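Benzoylformate decarboxylase (Mycobacterium smegmatis, PDB 4Q9D) belongs to the thiamine pyrophosphate-dependent enzymes, built from alpha/beta domains with central parallel sheets, and carries a magnesium ion in its C-terminal cofactor-binding domain. Local coordinates at residues F456-N461 against P522-V527; A373-S378 against V428-G433; A353-N358 against E504-L509. All blocks are in the same frame, centred on the assembly; numbering follows the deposited sequence.

Interaction 1 of 3, residues F456-N461 against P522-V527; sequences FVVLRN and PTVLVV. With MG (magnesium ion), chain F.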
loop_
_atom_site.group_PDB
_atom_site.type_symbol
_atom_site.label_atom_id
_atom_site.label_comp_id
_atom_site.label_asym_id
_atom_site.label_seq_id
_atom_site.Cartn_x
_atom_site.Cartn_y
_atom_site.Cartn_z
ATOM N N PHE B 456 -1.760 40.599 -0.924
ATOM C CA PHE B 456 -1.094 39.719 0.034
ATOM C C PHE B 456 -0.545 40.623 1.142
ATOM O O PHE B 456 0.327 41.461 0.888
ATOM C CB PHE B 456 0.093 38.975 -0.636
ATOM C CG PHE B 456 -0.315 38.039 -1.762
ATOM C CD1 PHE B 456 -0.813 36.763 -1.490
ATOM C CD2 PHE B 456 -0.209 38.439 -3.082
ATOM C CE1 PHE B 456 -1.187 35.884 -2.531
ATOM C CE2 PHE B 456 -0.585 37.566 -4.143
ATOM C CZ PHE B 456 -1.085 36.297 -3.854
ATOM N N VAL B 457 -1.042 40.457 2.357
ATOM C CA VAL B 457 -0.549 41.228 3.478
ATOM C C VAL B 457 0.317 40.313 4.317
ATOM O O VAL B 457 -0.172 39.394 4.975
ATOM C CB VAL B 457 -1.691 41.760 4.340
ATOM C CG1 VAL B 457 -1.124 42.493 5.582
ATOM C CG2 VAL B 457 -2.588 42.642 3.530
ATOM N N VAL B 458 1.616 40.556 4.277
ATOM C CA VAL B 458 2.573 39.659 4.908
ATOM C C VAL B 458 3.068 40.224 6.235
ATOM O O VAL B 458 3.654 41.298 6.288
ATOM C CB VAL B 458 3.776 39.395 3.957
ATOM C CG1 VAL B 458 4.837 38.567 4.653
ATOM C CG2 VAL B 458 3.295 38.700 2.665
ATOM N N LEU B 459 2.839 39.481 7.306
ATOM C CA LEU B 459 3.232 39.925 8.637
ATOM C C LEU B 459 4.644 39.466 8.969
ATOM O O LEU B 459 4.887 38.302 9.315
ATOM C CB LEU B 459 2.216 39.433 9.681
ATOM C CG LEU B 459 0.804 40.045 9.625
ATOM C CD1 LEU B 459 0.009 39.549 8.463
ATOM C CD2 LEU B 459 0.062 39.707 10.921
ATOM N N ARG B 460 5.575 40.402 8.843
ATOM C CA ARG B 460 6.988 40.121 8.974
ATOM C C ARG B 460 7.475 40.386 10.418
ATOM O O ARG B 460 7.795 41.517 10.782
ATOM C CB ARG B 460 7.771 40.969 7.949
ATOM C CG ARG B 460 9.339 40.946 8.106
ATOM C CD ARG B 460 9.944 39.735 7.422
ATOM N NE ARG B 460 11.405 39.718 7.486
ATOM C CZ ARG B 460 12.114 38.688 7.917
ATOM N NH1 ARG B 460 11.485 37.577 8.312
ATOM N NH2 ARG B 460 13.445 38.771 7.954
ATOM N N ASN B 461 7.534 39.337 11.228
ATOM C CA ASN B 461 8.090 39.453 12.569
ATOM C C ASN B 461 9.406 38.692 12.754
ATOM O O ASN B 461 9.916 38.614 13.870
ATOM C CB ASN B 461 7.063 39.025 13.640
ATOM C CG ASN B 461 6.584 37.595 13.456
ATOM O OD1 ASN B 461 7.148 36.830 12.674
ATOM N ND2 ASN B 461 5.547 37.221 14.184
ATOM N N PRO B 522 -1.847 42.034 -8.525
ATOM C CA PRO B 522 -1.658 41.754 -7.102
ATOM C C PRO B 522 -0.616 42.671 -6.492
ATOM O O PRO B 522 0.296 43.149 -7.170
ATOM C CB PRO B 522 -1.103 40.318 -7.115
ATOM C CG PRO B 522 -0.338 40.259 -8.408
ATOM C CD PRO B 522 -1.183 41.044 -9.392
ATOM N N THR B 523 -0.724 42.870 -5.189
ATOM C CA THR B 523 0.285 43.610 -4.442
ATOM C C THR B 523 0.676 42.783 -3.228
ATOM O O THR B 523 -0.176 42.143 -2.601
ATOM C CB THR B 523 -0.294 44.962 -3.922
ATOM O OG1 THR B 523 -0.789 45.723 -5.023
ATOM C CG2 THR B 523 0.759 45.762 -3.160
ATOM N N VAL B 524 1.963 42.801 -2.918
ATOM C CA VAL B 524 2.497 42.228 -1.701
ATOM C C VAL B 524 2.901 43.372 -0.746
ATOM O O VAL B 524 3.823 44.139 -1.019
ATOM C CB VAL B 524 3.703 41.319 -1.998
ATOM C CG1 VAL B 524 4.307 40.761 -0.694
ATOM C CG2 VAL B 524 3.288 40.166 -2.982
ATOM N N LEU B 525 2.182 43.499 0.362
ATOM C CA LEU B 525 2.490 44.529 1.351
ATOM C C LEU B 525 3.181 43.841 2.516
ATOM O O LEU B 525 2.617 42.953 3.156
ATOM C CB LEU B 525 1.217 45.255 1.813
ATOM C CG LEU B 525 0.459 46.015 0.717
ATOM C CD1 LEU B 525 -0.831 46.642 1.274
ATOM C CD2 LEU B 525 1.323 47.060 0.027
ATOM N N VAL B 526 4.418 44.228 2.765
ATOM C CA VAL B 526 5.184 43.642 3.834
ATOM C C VAL B 526 5.086 44.565 5.060
ATOM O O VAL B 526 5.488 45.724 5.000
ATOM C CB VAL B 526 6.646 43.405 3.384
ATOM C CG1 VAL B 526 7.401 42.653 4.465
ATOM C CG2 VAL B 526 6.668 42.592 2.048
ATOM N N VAL B 527 4.528 44.045 6.156
ATOM C CA VAL B 527 4.261 44.832 7.342
ATOM C C VAL B 527 5.116 44.345 8.517
ATOM O O VAL B 527 4.899 43.260 9.057
ATOM C CB VAL B 527 2.780 44.771 7.730
ATOM C CG1 VAL B 527 2.512 45.677 8.945
ATOM C CG2 VAL B 527 1.875 45.175 6.541
HETATM MG MG MG F . 6.277 35.125 11.504
HETATM O O HOH W 1 4.381 36.530 10.991
#
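The ring of Phe456 meets segment 522-527 at one edge, near its own plane, where Thr523 O and Pro522 CB lie; CE2 is 4.1 Å from Pro522 CB. Val524 CG2 approaches obliquely, 3.9 Å from CD2. Because CG is anti to the carbonyl carbon and beside the backbone N (chi1 -63°), the ring starts out on the side where Phe456 N donates to Thr523 O at 2.8 Å. On that same face of the sheet, Val458 CG2 meets Val524 CG1 and Arg460 CB rests against Val526 CG1. On the other face, Val457 CG1 touches Val527 CG2 at 4.1 Å. Five backbone hydrogen bonds join the parallel strands. In the last, Arg460 N to Val527 O (2.9 Å), the donor stands 38° above the carbonyl plane. Beyond it, Asn461 OD1 binds the magnesium ion at 2.2 Å, with Asp434 OD1, the backbone O of Glu463 and a water as further ligands. Asp434 also forms a salt bridge with Arg460, so the strand end is tied twice to the metal site. Helices 434-439 and 489-495 cover the face of Phe456, Val458, Val524 and Val526, whereas helix 506-518 packs on Leu525 and Val527; strand 428-433 flanks 454-460 on its other edge, and strand 499-502 flanks 523-528.

Interaction 2 of 3, residues A373-S378 against V428-G433; sequences AVVMES and VVATIG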
loop_
_atom_site.group_PDB
_atom_site.type_symbol
_atom_site.label_atom_id
_atom_site.label_comp_id
_atom_site.label_asym_id
_atom_site.label_seq_id
_atom_site.Cartn_x
_atom_site.Cartn_y
_atom_site.Cartn_z
ATOM N N ALA B 373 -12.965 38.442 -0.241
ATOM C CA ALA B 373 -12.682 37.132 0.354
ATOM C C ALA B 373 -11.424 37.259 1.205
ATOM O O ALA B 373 -10.482 37.982 0.859
ATOM C CB ALA B 373 -12.491 36.075 -0.727
ATOM N N VAL B 374 -11.404 36.566 2.327
ATOM C CA VAL B 374 -10.221 36.570 3.161
ATOM C C VAL B 374 -9.557 35.188 3.085
ATOM O O VAL B 374 -10.246 34.176 3.240
ATOM C CB VAL B 374 -10.573 36.916 4.636
ATOM C CG1 VAL B 374 -9.377 36.612 5.571
ATOM C CG2 VAL B 374 -10.977 38.397 4.749
ATOM N N VAL B 375 -8.241 35.149 2.832
ATOM C CA VAL B 375 -7.466 33.900 2.940
ATOM C C VAL B 375 -6.524 34.038 4.132
ATOM O O VAL B 375 -5.819 35.039 4.242
ATOM C CB VAL B 375 -6.644 33.603 1.659
ATOM C CG1 VAL B 375 -5.769 32.370 1.864
ATOM C CG2 VAL B 375 -7.572 33.393 0.480
ATOM N N MET B 376 -6.504 33.046 5.024
ATOM C CA MET B 376 -5.763 33.188 6.279
ATOM C C MET B 376 -4.659 32.151 6.381
ATOM O O MET B 376 -4.912 30.960 6.224
ATOM C CB MET B 376 -6.706 32.979 7.482
ATOM C CG MET B 376 -5.960 32.927 8.844
ATOM S SD MET B 376 -5.231 34.560 9.245
ATOM C CE MET B 376 -5.108 34.425 11.040
ATOM N N GLU B 377 -3.449 32.611 6.676
ATOM C CA GLU B 377 -2.311 31.733 6.910
ATOM C C GLU B 377 -1.328 32.435 7.839
ATOM O O GLU B 377 -0.241 32.833 7.420
ATOM C CB GLU B 377 -1.628 31.371 5.591
ATOM C CG GLU B 377 -0.669 30.195 5.690
ATOM C CD GLU B 377 -0.542 29.436 4.384
ATOM O OE1 GLU B 377 0.504 29.573 3.715
ATOM O OE2 GLU B 377 -1.486 28.702 4.026
ATOM N N SER B 378 -1.738 32.640 9.083
ATOM C CA SER B 378 -0.918 33.345 10.059
ATOM C C SER B 378 -1.386 32.913 11.433
ATOM O O SER B 378 -2.237 33.557 12.045
ATOM C CB SER B 378 -1.067 34.857 9.898
ATOM O OG SER B 378 -0.289 35.552 10.857
ATOM N N VAL B 428 -9.426 39.525 -3.234
ATOM C CA VAL B 428 -8.960 38.543 -2.270
ATOM C C VAL B 428 -7.893 39.199 -1.413
ATOM O O VAL B 428 -6.899 39.741 -1.928
ATOM C CB VAL B 428 -8.366 37.287 -2.951
ATOM C CG1 VAL B 428 -7.767 36.333 -1.876
ATOM C CG2 VAL B 428 -9.436 36.581 -3.742
ATOM N N VAL B 429 -8.117 39.166 -0.108
ATOM C CA VAL B 429 -7.150 39.685 0.849
ATOM C C VAL B 429 -6.594 38.495 1.630
ATOM O O VAL B 429 -7.328 37.775 2.304
ATOM C CB VAL B 429 -7.813 40.682 1.813
ATOM C CG1 VAL B 429 -6.806 41.137 2.916
ATOM C CG2 VAL B 429 -8.386 41.862 1.012
ATOM N N ALA B 430 -5.293 38.291 1.520
ATOM C CA ALA B 430 -4.647 37.149 2.127
ATOM C C ALA B 430 -3.702 37.670 3.182
ATOM O O ALA B 430 -2.793 38.438 2.877
ATOM C CB ALA B 430 -3.869 36.318 1.040
ATOM N N THR B 431 -3.914 37.263 4.425
ATOM C CA THR B 431 -3.001 37.666 5.481
ATOM C C THR B 431 -2.121 36.471 5.828
ATOM O O THR B 431 -2.605 35.453 6.338
ATOM C CB THR B 431 -3.757 38.213 6.726
ATOM O OG1 THR B 431 -4.556 37.169 7.287
ATOM C CG2 THR B 431 -4.671 39.399 6.318
ATOM N N ILE B 432 -0.829 36.599 5.547
ATOM C CA ILE B 432 0.094 35.462 5.587
ATOM C C ILE B 432 1.303 35.779 6.470
ATOM O O ILE B 432 1.914 36.846 6.323
ATOM C CB ILE B 432 0.623 35.143 4.143
ATOM C CG1 ILE B 432 -0.520 35.128 3.126
ATOM C CG2 ILE B 432 1.338 33.764 4.091
ATOM C CD1 ILE B 432 -1.478 33.925 3.309
ATOM N N GLY B 433 1.671 34.875 7.376
ATOM C CA GLY B 433 2.898 35.067 8.151
ATOM C C GLY B 433 4.129 35.030 7.225
ATOM O O GLY B 433 4.063 34.480 6.120
#
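Glu377 O is gripped by two groups of the neighbouring strand: Gly433 N donates to it at 2.8 Å, tilted 21° from the carbonyl plane, and Ile432 CA makes a C-H...O contact at 3.2 Å. Four more backbone hydrogen bonds run between these parallel strands, and Val375 O likewise receives both Thr431 N and the CA-H of Ala430. Val375 crosses Val428 at a slant, setting CG2 against Val428 CG1 at 3.8 Å, and its CB lies against the CB of Ala430. Ile432 has CG1 beside its backbone N (chi1 -46°), and its CD1 comes as near as 3.4 Å to Glu377 CB, a tight fit. On the other face, Met376 SD lies 3.3 Å from Thr431 OG1, whose hydrogen bond goes to Tyr361 OH. The Glu377 carboxylate is buried and receives the backbone N-H groups of Gly406 and Gly408, one at each oxygen. Gly433 begins the Gly-Asp-Gly sequence characteristic of thiamine pyrophosphate enzymes, in which Asp434 binds magnesium. The chemistry is thus a valine-rich apolar interior closed at its C-terminal end by polar groups, where the amide donors around Glu377 would be expected to stabilise its negative charge.

Interaction 3 of 3, residues A353-N358 against E504-L509; sequences APMTSN and ESTDML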
loop_
_atom_site.group_PDB
_atom_site.type_symbol
_atom_site.label_atom_id
_atom_site.label_comp_id
_atom_site.label_asym_id
_atom_site.label_seq_id
_atom_site.Cartn_x
_atom_site.Cartn_y
_atom_site.Cartn_z
ATOM N N ALA B 353 5.872 51.222 12.436
ATOM C CA ALA B 353 6.440 49.883 12.316
ATOM C C ALA B 353 7.673 49.812 13.186
ATOM O O ALA B 353 8.420 50.777 13.267
ATOM C CB ALA B 353 6.787 49.589 10.874
ATOM N N PRO B 354 7.899 48.663 13.836
ATOM C CA PRO B 354 7.059 47.467 13.761
ATOM C C PRO B 354 5.865 47.596 14.682
ATOM O O PRO B 354 5.983 48.090 15.796
ATOM C CB PRO B 354 7.994 46.352 14.244
ATOM C CG PRO B 354 8.878 47.034 15.201
ATOM C CD PRO B 354 9.118 48.418 14.621
ATOM N N MET B 355 4.711 47.154 14.199
ATOM C CA MET B 355 3.463 47.312 14.934
ATOM C C MET B 355 2.919 45.975 15.436
ATOM O O MET B 355 3.420 44.900 15.073
ATOM C CB MET B 355 2.444 48.006 14.041
ATOM C CG MET B 355 2.139 47.236 12.798
ATOM S SD MET B 355 1.189 48.212 11.623
ATOM C CE MET B 355 2.489 49.177 10.854
ATOM N N THR B 356 1.919 46.049 16.310
ATOM C CA THR B 356 1.244 44.861 16.791
ATOM C C THR B 356 0.405 44.254 15.653
ATOM O O THR B 356 -0.054 44.963 14.753
ATOM C CB THR B 356 0.304 45.204 17.961
ATOM O OG1 THR B 356 -0.677 46.141 17.513
ATOM C CG2 THR B 356 1.078 45.811 19.125
ATOM N N SER B 357 0.181 42.951 15.692
ATOM C CA SER B 357 -0.774 42.367 14.744
ATOM C C SER B 357 -2.183 42.950 14.954
ATOM O O SER B 357 -2.993 43.042 14.021
ATOM C CB SER B 357 -0.784 40.832 14.843
ATOM O OG SER B 357 -0.790 40.392 16.191
ATOM N N ASN B 358 -2.473 43.354 16.184
ATOM C CA ASN B 358 -3.742 44.017 16.476
ATOM C C ASN B 358 -3.913 45.307 15.647
ATOM O O ASN B 358 -4.987 45.560 15.085
ATOM C CB ASN B 358 -3.853 44.273 17.985
ATOM C CG ASN B 358 -5.179 44.894 18.373
ATOM O OD1 ASN B 358 -6.235 44.301 18.154
ATOM N ND2 ASN B 358 -5.135 46.101 18.945
ATOM N N GLU B 504 5.656 51.400 6.788
ATOM C CA GLU B 504 6.369 51.971 7.943
ATOM C C GLU B 504 5.467 52.364 9.123
ATOM O O GLU B 504 5.943 52.655 10.230
ATOM C CB GLU B 504 7.178 53.187 7.488
ATOM C CG GLU B 504 8.204 52.842 6.402
ATOM C CD GLU B 504 8.715 54.051 5.606
ATOM O OE1 GLU B 504 8.689 55.197 6.115
ATOM O OE2 GLU B 504 9.151 53.843 4.452
ATOM N N SER B 505 4.163 52.346 8.900
ATOM C CA SER B 505 3.232 52.853 9.896
ATOM C C SER B 505 1.836 52.407 9.542
ATOM O O SER B 505 1.585 51.943 8.413
ATOM C CB SER B 505 3.248 54.384 9.871
ATOM O OG SER B 505 2.739 54.843 8.617
ATOM N N THR B 506 0.912 52.597 10.475
ATOM C CA THR B 506 -0.489 52.339 10.182
ATOM C C THR B 506 -1.018 53.279 9.106
ATOM O O THR B 506 -1.860 52.873 8.291
ATOM C CB THR B 506 -1.359 52.402 11.450
ATOM O OG1 THR B 506 -1.124 53.641 12.135
ATOM C CG2 THR B 506 -1.016 51.240 12.373
ATOM N N ASP B 507 -0.536 54.524 9.072
ATOM C CA ASP B 507 -0.977 55.425 7.993
ATOM C C ASP B 507 -0.564 54.901 6.625
ATOM O O ASP B 507 -1.342 54.946 5.674
ATOM C CB ASP B 507 -0.386 56.829 8.114
ATOM C CG ASP B 507 -0.968 57.624 9.288
ATOM O OD1 ASP B 507 -2.184 57.516 9.567
ATOM O OD2 ASP B 507 -0.189 58.362 9.924
ATOM N N MET B 508 0.694 54.499 6.518
ATOM C CA MET B 508 1.220 54.004 5.240
ATOM C C MET B 508 0.502 52.712 4.844
ATOM O O MET B 508 0.109 52.542 3.690
ATOM C CB MET B 508 2.722 53.787 5.331
ATOM C CG MET B 508 3.338 53.564 3.969
ATOM S SD MET B 508 5.116 53.438 4.036
ATOM C CE MET B 508 5.399 52.600 2.452
ATOM N N LEU B 509 0.284 51.832 5.819
ATOM C CA LEU B 509 -0.476 50.600 5.583
ATOM C C LEU B 509 -1.837 50.910 4.976
ATOM O O LEU B 509 -2.275 50.308 3.973
ATOM C CB LEU B 509 -0.625 49.793 6.891
ATOM C CG LEU B 509 -1.472 48.512 6.777
ATOM C CD1 LEU B 509 -0.917 47.569 5.679
ATOM C CD2 LEU B 509 -1.486 47.814 8.122
#
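Met355 reaches across to the start of helix 506-518 with its SD and CE, crossing the side chain of Thr506 at a slant. SD lies 3.8 Å from Thr506 CG2, while CE touches the backbone, 3.5 Å from Ser505 C and 3.8 Å from Thr506 N. Two torsions shape the chain: CG occupies the crowded position between the backbone N and the carbonyl carbon (chi1 61°), and the bend at chi3 (81°) turns CE onto the peptide between Ser505 and Thr506. Leu509, one helical turn further on, offers its CD2 to Met355 SD at a looser 4.4 Å. The methyl of Thr506 can face Met355 because it is anti to its own carbonyl carbon, leaving OG1 to pair with Ser351 N.

Both segments lead into helices of the C-terminal alpha/beta domain, and each helix has an N-cap. Ser505 OG accepts from Met508 N at 3.0 Å, and Thr356 OG1 accepts from Ala359 N at the start of helix 357-367. Val360 of that helix and Val527 of strand 523-528 also touch Met355, so the thioether is wedged among two helices and the sheet; Val363 and Val527 do the same for Leu509.

Ala353 makes the polar part of the contact. Its N donates to Glu504 O at 2.6 Å, coming from 49° above the carbonyl plane, and its CB, directed toward segment 504-509, comes within 3.2 Å of Glu504 O. A cis peptide bond follows between Ala353 and Pro354, and the chain turns there before Met355 forms backbone hydrogen bonds with Pro528 and Leu530, just past the 522-527 segment.

All three contacts belong to the C-terminal alpha/beta domain. Interactions 1 and 2 join adjacent pairs in one parallel sheet, in the order 373-377, 428-433, 454-460, 523-528; their centres are about 10 Å apart, and Val457 probably hydrogen-bonds to both Ala430 and Ile432. Interaction 3, its centre about 11 Å from that of interaction 1, lies over one face of the sheet, with Val527 of interaction 1 as a shared residue. Interactions 2 and 3 do not touch, with centres about 17 Å apart. Along the chain interaction 2 is complete before interaction 1 begins, whereas interactions 1 and 3 alternate. Because strands 428-433 and 454-460 are neighbours, the residues just after them, Asp434 and Asn461, meet at the magnesium ion.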